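P1 (Rice yellow mottle virus, PDB 6TY0) suppresses RNA silencing in the infected host and contributes to virus spread, this zinc-binding chain being the N-terminal part of the protein. Local coordinates at residues R3-I8 and V41-L46; S33-V38 and V90-C95. One frame throughout, in Å; residues are numbered along the deposited sequence.

Contact 1: residues R3-I8 and V41-L46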
loop_
_atom_site.group_PDB
_atom_site.type_symbol
_atom_site.label_atom_id
_atom_site.label_comp_id
_atom_site.label_asym_id
_atom_site.label_seq_id
_atom_site.Cartn_x
_atom_site.Cartn_y
_atom_site.Cartn_z
ATOM N N ARG A 3 -2.885 5.074 -7.176
ATOM C CA ARG A 3 -1.476 5.441 -7.089
ATOM C C ARG A 3 -1.365 6.877 -6.561
ATOM O O ARG A 3 -2.072 7.771 -7.021
ATOM C CB ARG A 3 -0.839 5.366 -8.463
ATOM C CG ARG A 3 0.660 5.542 -8.491
ATOM C CD ARG A 3 1.099 5.835 -9.928
ATOM N NE ARG A 3 0.808 4.734 -10.865
ATOM C CZ ARG A 3 1.711 3.888 -11.386
ATOM N NH1 ARG A 3 3.009 3.961 -11.058
ATOM N NH2 ARG A 3 1.322 2.958 -12.251
ATOM N N LEU A 4 -0.545 7.088 -5.543
ATOM C CA LEU A 4 -0.176 8.460 -5.139
ATOM C C LEU A 4 1.301 8.689 -5.487
ATOM O O LEU A 4 2.172 8.035 -4.936
ATOM C CB LEU A 4 -0.363 8.646 -3.648
ATOM C CG LEU A 4 -0.063 10.069 -3.195
ATOM C CD1 LEU A 4 -1.335 10.886 -3.216
ATOM C CD2 LEU A 4 0.535 10.058 -1.809
ATOM N N GLU A 5 1.550 9.600 -6.420
ATOM C CA GLU A 5 2.870 9.976 -6.839
ATOM C C GLU A 5 3.477 11.035 -5.921
ATOM O O GLU A 5 2.797 11.983 -5.516
ATOM C CB GLU A 5 2.828 10.558 -8.262
ATOM C CG GLU A 5 2.242 9.615 -9.302
ATOM C CD GLU A 5 2.725 9.887 -10.731
ATOM O OE1 GLU A 5 3.305 10.967 -11.001
ATOM O OE2 GLU A 5 2.513 9.001 -11.593
ATOM N N VAL A 6 4.756 10.874 -5.631
ATOM C CA VAL A 6 5.505 11.799 -4.800
ATOM C C VAL A 6 6.741 12.275 -5.559
ATOM O O VAL A 6 7.551 11.464 -5.990
ATOM C CB VAL A 6 5.997 11.125 -3.525
ATOM C CG1 VAL A 6 6.746 12.120 -2.657
ATOM C CG2 VAL A 6 4.817 10.516 -2.771
ATOM N N LEU A 7 6.830 13.584 -5.775
ATOM C CA LEU A 7 7.964 14.200 -6.488
ATOM C C LEU A 7 8.913 14.728 -5.447
ATOM O O LEU A 7 8.495 15.437 -4.520
ATOM C CB LEU A 7 7.491 15.345 -7.362
ATOM C CG LEU A 7 8.571 16.131 -8.116
ATOM C CD1 LEU A 7 9.266 15.292 -9.175
ATOM C CD2 LEU A 7 7.891 17.328 -8.767
ATOM N N ILE A 8 10.163 14.331 -5.532
ATOM C CA ILE A 8 11.167 14.814 -4.583
ATOM C C ILE A 8 12.266 15.588 -5.322
ATOM O O ILE A 8 12.864 15.061 -6.260
ATOM C CB ILE A 8 11.754 13.644 -3.819
ATOM C CG1 ILE A 8 10.645 13.000 -2.969
ATOM C CG2 ILE A 8 12.897 14.091 -2.928
ATOM C CD1 ILE A 8 10.984 11.597 -2.618
ATOM N N VAL A 41 -6.576 14.529 -0.595
ATOM C CA VAL A 41 -5.402 13.685 -0.804
ATOM C C VAL A 41 -4.871 13.928 -2.207
ATOM O O VAL A 41 -5.476 13.509 -3.174
ATOM C CB VAL A 41 -5.763 12.208 -0.575
ATOM C CG1 VAL A 41 -4.681 11.250 -1.021
ATOM C CG2 VAL A 41 -6.045 12.008 0.907
ATOM N N ARG A 42 -3.746 14.611 -2.325
ATOM C CA ARG A 42 -3.209 14.951 -3.636
ATOM C C ARG A 42 -1.740 14.632 -3.662
ATOM O O ARG A 42 -1.066 14.716 -2.631
ATOM C CB ARG A 42 -3.397 16.452 -3.926
ATOM C CG ARG A 42 -4.856 16.871 -3.970
ATOM C CD ARG A 42 -5.064 18.373 -3.881
ATOM N NE ARG A 42 -6.459 18.648 -4.195
ATOM C CZ ARG A 42 -6.996 18.608 -5.423
ATOM N NH1 ARG A 42 -6.256 18.338 -6.503
ATOM N NH2 ARG A 42 -8.297 18.851 -5.576
ATOM N N ASP A 43 -1.254 14.333 -4.859
ATOM C CA ASP A 43 0.166 14.001 -5.082
ATOM C C ASP A 43 1.055 15.102 -4.511
ATOM O O ASP A 43 0.945 16.230 -4.929
ATOM C CB ASP A 43 0.450 13.840 -6.576
ATOM C CG ASP A 43 -0.255 12.653 -7.175
ATOM O OD1 ASP A 43 -0.540 11.688 -6.446
ATOM O OD2 ASP A 43 -0.513 12.668 -8.384
ATOM N N PRO A 44 1.889 14.786 -3.509
ATOM C CA PRO A 44 2.753 15.807 -2.949
ATOM C C PRO A 44 4.049 16.032 -3.711
ATOM O O PRO A 44 4.552 15.130 -4.414
ATOM C CB PRO A 44 3.131 15.249 -1.592
ATOM C CG PRO A 44 3.037 13.794 -1.750
ATOM C CD PRO A 44 1.933 13.550 -2.730
ATOM N N SER A 45 4.599 17.213 -3.471
ATOM C CA SER A 45 5.848 17.671 -4.024
ATOM C C SER A 45 6.726 18.142 -2.858
ATOM O O SER A 45 6.313 19.002 -2.084
ATOM C CB SER A 45 5.552 18.801 -4.987
ATOM O OG SER A 45 6.737 19.223 -5.621
ATOM N N LEU A 46 7.892 17.525 -2.688
ATOM C CA LEU A 46 8.704 17.664 -1.481
ATOM C C LEU A 46 10.133 18.068 -1.814
ATOM O O LEU A 46 10.614 17.824 -2.938
ATOM C CB LEU A 46 8.810 16.346 -0.751
ATOM C CG LEU A 46 7.524 15.569 -0.393
ATOM C CD1 LEU A 46 7.931 14.224 0.133
ATOM C CD2 LEU A 46 6.648 16.314 0.628
#
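With CG anti to its backbone N (chi1 -177°), Leu4 brings its two methyls over the loop that leads into strand 45-51, while Asp43, with CG anti to its own carbonyl carbon (chi1 -66°), carries its carboxylate back to the opposing backbone. The two side chains run alongside each other, pointing opposite ways, and Leu4 CD1 comes to 3.4 Å from Asp43 OD1. That oxygen accepts a bent hydrogen bond from Glu5 N (3.0 Å), the donor standing above the carboxylate plane. A side chain thus takes the amide ahead of the point where regular pairing starts. From there the ladder is parallel: Leu7 N donates to Pro44 O at 3.1 Å, in the carbonyl plane with an N-H...O angle of 168°, and Leu46 N donates to Leu7 O at 2.8 Å, nearly along the C=O axis. Apolar groups line one face of the sheet. Pro44 crosses Leu4 at about a right angle, Leu4 CD2 lying 3.9 Å from Pro44 CD. Farther along, Val6 CG1 rests 3.7 Å from Leu46 CD1. Leu7 and Ser45 project from the other face, with Leu7 CD2 beside Ser45 OG. Strand 26-32 pairs antiparallel with the far edge of strand 2-10, and beneath the apolar face Leu4 packs on Val60 of strand 54-64 and on Phe88 of strand 86-90.

Contact 2: residues S33-V38 and V90-C95. With ZN (zinc ion), chain C.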
loop_
_atom_site.group_PDB
_atom_site.type_symbol
_atom_site.label_atom_id
_atom_site.label_comp_id
_atom_site.label_asym_id
_atom_site.label_seq_id
_atom_site.Cartn_x
_atom_site.Cartn_y
_atom_site.Cartn_z
ATOM N N SER A 33 -6.041 2.637 -0.766
ATOM C CA SER A 33 -7.347 2.088 -1.031
ATOM C C SER A 33 -8.363 3.167 -1.217
ATOM O O SER A 33 -8.077 4.374 -1.141
ATOM C CB SER A 33 -7.761 1.167 0.138
ATOM O OG SER A 33 -8.085 1.943 1.280
ATOM N N GLN A 34 -9.589 2.709 -1.438
ATOM C CA GLN A 34 -10.736 3.576 -1.686
ATOM C C GLN A 34 -11.053 4.486 -0.508
ATOM O O GLN A 34 -11.567 5.580 -0.696
ATOM C CB GLN A 34 -11.962 2.700 -2.011
ATOM C CG GLN A 34 -11.831 1.902 -3.316
ATOM C CD GLN A 34 -10.930 0.645 -3.302
ATOM O OE1 GLN A 34 -10.410 0.176 -2.268
ATOM N NE2 GLN A 34 -10.745 0.086 -4.504
ATOM N N THR A 35 -10.749 4.027 0.706
ATOM C CA THR A 35 -10.938 4.830 1.902
ATOM C C THR A 35 -10.380 6.256 1.732
ATOM O O THR A 35 -10.978 7.213 2.222
ATOM C CB THR A 35 -10.391 4.087 3.117
ATOM O OG1 THR A 35 -11.071 2.844 3.201
ATOM C CG2 THR A 35 -10.565 4.851 4.439
ATOM N N TRP A 36 -9.292 6.403 0.975
ATOM C CA TRP A 36 -8.554 7.668 0.914
ATOM C C TRP A 36 -8.670 8.379 -0.435
ATOM O O TRP A 36 -7.923 9.334 -0.709
ATOM C CB TRP A 36 -7.093 7.405 1.277
ATOM C CG TRP A 36 -6.987 6.634 2.521
ATOM C CD1 TRP A 36 -6.678 5.322 2.630
ATOM C CD2 TRP A 36 -7.292 7.089 3.832
ATOM N NE1 TRP A 36 -6.716 4.948 3.923
ATOM C CE2 TRP A 36 -7.101 6.008 4.692
ATOM C CE3 TRP A 36 -7.692 8.320 4.368
ATOM C CZ2 TRP A 36 -7.292 6.099 6.061
ATOM C CZ3 TRP A 36 -7.877 8.406 5.729
ATOM C CH2 TRP A 36 -7.682 7.309 6.555
ATOM N N ASP A 37 -9.620 7.921 -1.264
ATOM C CA ASP A 37 -10.022 8.642 -2.482
ATOM C C ASP A 37 -10.929 9.826 -2.151
ATOM O O ASP A 37 -12.152 9.752 -2.308
ATOM C CB ASP A 37 -10.781 7.704 -3.424
ATOM C CG ASP A 37 -9.879 6.657 -4.058
ATOM O OD1 ASP A 37 -8.689 6.955 -4.312
ATOM O OD2 ASP A 37 -10.361 5.525 -4.296
ATOM N N VAL A 38 -10.328 10.903 -1.664
ATOM C CA VAL A 38 -11.045 12.111 -1.286
ATOM C C VAL A 38 -10.241 13.287 -1.814
ATOM O O VAL A 38 -9.045 13.115 -2.058
ATOM C CB VAL A 38 -11.225 12.210 0.245
ATOM C CG1 VAL A 38 -12.115 11.097 0.745
ATOM C CG2 VAL A 38 -9.878 12.179 0.966
ATOM N N VAL A 90 -7.273 13.784 7.147
ATOM C CA VAL A 90 -8.374 14.170 6.302
ATOM C C VAL A 90 -9.642 13.504 6.790
ATOM O O VAL A 90 -9.606 12.742 7.718
ATOM C CB VAL A 90 -8.092 13.728 4.848
ATOM C CG1 VAL A 90 -6.824 14.392 4.334
ATOM C CG2 VAL A 90 -8.001 12.208 4.742
ATOM N N VAL A 91 -10.759 13.835 6.168
ATOM C CA VAL A 91 -12.028 13.152 6.417
ATOM C C VAL A 91 -12.096 12.039 5.393
ATOM O O VAL A 91 -12.020 12.297 4.182
ATOM C CB VAL A 91 -13.247 14.103 6.316
ATOM C CG1 VAL A 91 -14.537 13.352 6.535
ATOM C CG2 VAL A 91 -13.108 15.263 7.302
ATOM N N CYS A 92 -12.223 10.811 5.872
ATOM C CA CYS A 92 -12.130 9.628 4.989
ATOM C C CYS A 92 -13.430 9.493 4.162
ATOM O O CYS A 92 -14.406 10.231 4.399
ATOM C CB CYS A 92 -11.864 8.362 5.797
ATOM S SG CYS A 92 -13.369 7.645 6.555
ATOM N N ALA A 93 -13.420 8.603 3.165
ATOM C CA ALA A 93 -14.583 8.426 2.282
ATOM C C ALA A 93 -15.862 7.987 3.010
ATOM O O ALA A 93 -16.939 8.266 2.573
ATOM C CB ALA A 93 -14.260 7.457 1.135
ATOM N N ASP A 94 -15.761 7.284 4.113
ATOM C CA ASP A 94 -16.978 6.894 4.805
ATOM C C ASP A 94 -17.546 8.046 5.602
ATOM O O ASP A 94 -18.755 8.182 5.730
ATOM C CB ASP A 94 -16.719 5.694 5.685
ATOM C CG ASP A 94 -16.152 4.551 4.900
ATOM O OD1 ASP A 94 -16.807 4.132 3.929
ATOM O OD2 ASP A 94 -15.028 4.107 5.203
ATOM N N CYS A 95 -16.664 8.889 6.100
ATOM C CA CYS A 95 -17.065 9.957 6.984
ATOM C C CYS A 95 -17.555 11.196 6.232
ATOM O O CYS A 95 -18.318 11.946 6.784
ATOM C CB CYS A 95 -15.919 10.282 7.953
ATOM S SG CYS A 95 -15.732 8.991 9.210
HETATM ZN ZN ZN C . -13.472 8.337 8.851
HETATM O O HOH W 1 -14.010 3.287 2.662
#
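Zinc is held here by Cys92 SG and Cys95 SG, each 2.4 Å from the metal, and Cys64 and Cys67 complete the four-sulfur shell. A chi1 of 81° places Cys92 SG in the crowded slot flanked by the backbone N and the carbonyl carbon, and it also accepts a weak hydrogen bond from Cys95 N. Next to this ligand, Ala93 N donates to Thr35 O at 3.0 Å, with an N-H...O angle of 163° and the donor in the carbonyl plane, so the backbone immediately after Cys92 is fastened to the 33-38 loop. Thr35 CG2, anti to its backbone N, lies 4.0 Å from Cys92 CB. Two CxxC pairs, one on each side of strands 70-77 and 86-90 in sequence, make this a Cys4 zinc finger, and residues 92-95 carry the second CxxC pair, with helical backbone torsions from Ala93 to Cys95. Beyond the ligands the side-chain packing is mostly apolar. Val90 CG2 reaches the edge of the Trp36 ring, near its plane, at 3.9 Å from CE3, and Cys92 CB approaches CZ3 obliquely. Val38 bears on the same segment from another direction, its CG1 lying 3.6 Å from Val91 O and against the Ala93 methyl. Thr35 CG2 also lies over one face of the Trp36 indole, near its rim, while the Phe62 ring meets the indole with planes at about 40°. At the polar margin a water joins Thr35 OG1 (3.0 Å) to Asp94 OD2 (2.9 Å), donating to the carboxylate. Backbone bonds from Trp36 N to Ser33 O and from Asp37 N to Gln34 O shape the loop. Farther out, Gln34 NE2 is hydrogen-bonded to Glu75 of the second subunit, whose Trp57 packs on Gln34 and Thr35.

From the N terminus, strand 2-10 provides residues 3-8; the chain then runs through helix 15-21 and strand 26-32 to residues 33-38, the first half of contact 2. Shortly afterwards residues 41-46 return to strand 2-10, and contact 1 closes a loop with 32 residues between its segments. Contact 2 closes later, after 51 intervening residues that hold strands 45-51, 54-64, 70-77 and 80-81 and most of strand 86-90. The segments alternate along the chain, so the two loops cross. Contact 1 joins neighbouring strands within one sheet, whereas contact 2 ties the loop after strand 26-32 to the zinc-binding end. Their centres lie about 17 Å apart, yet Val41 packs against both Trp36 and Val90.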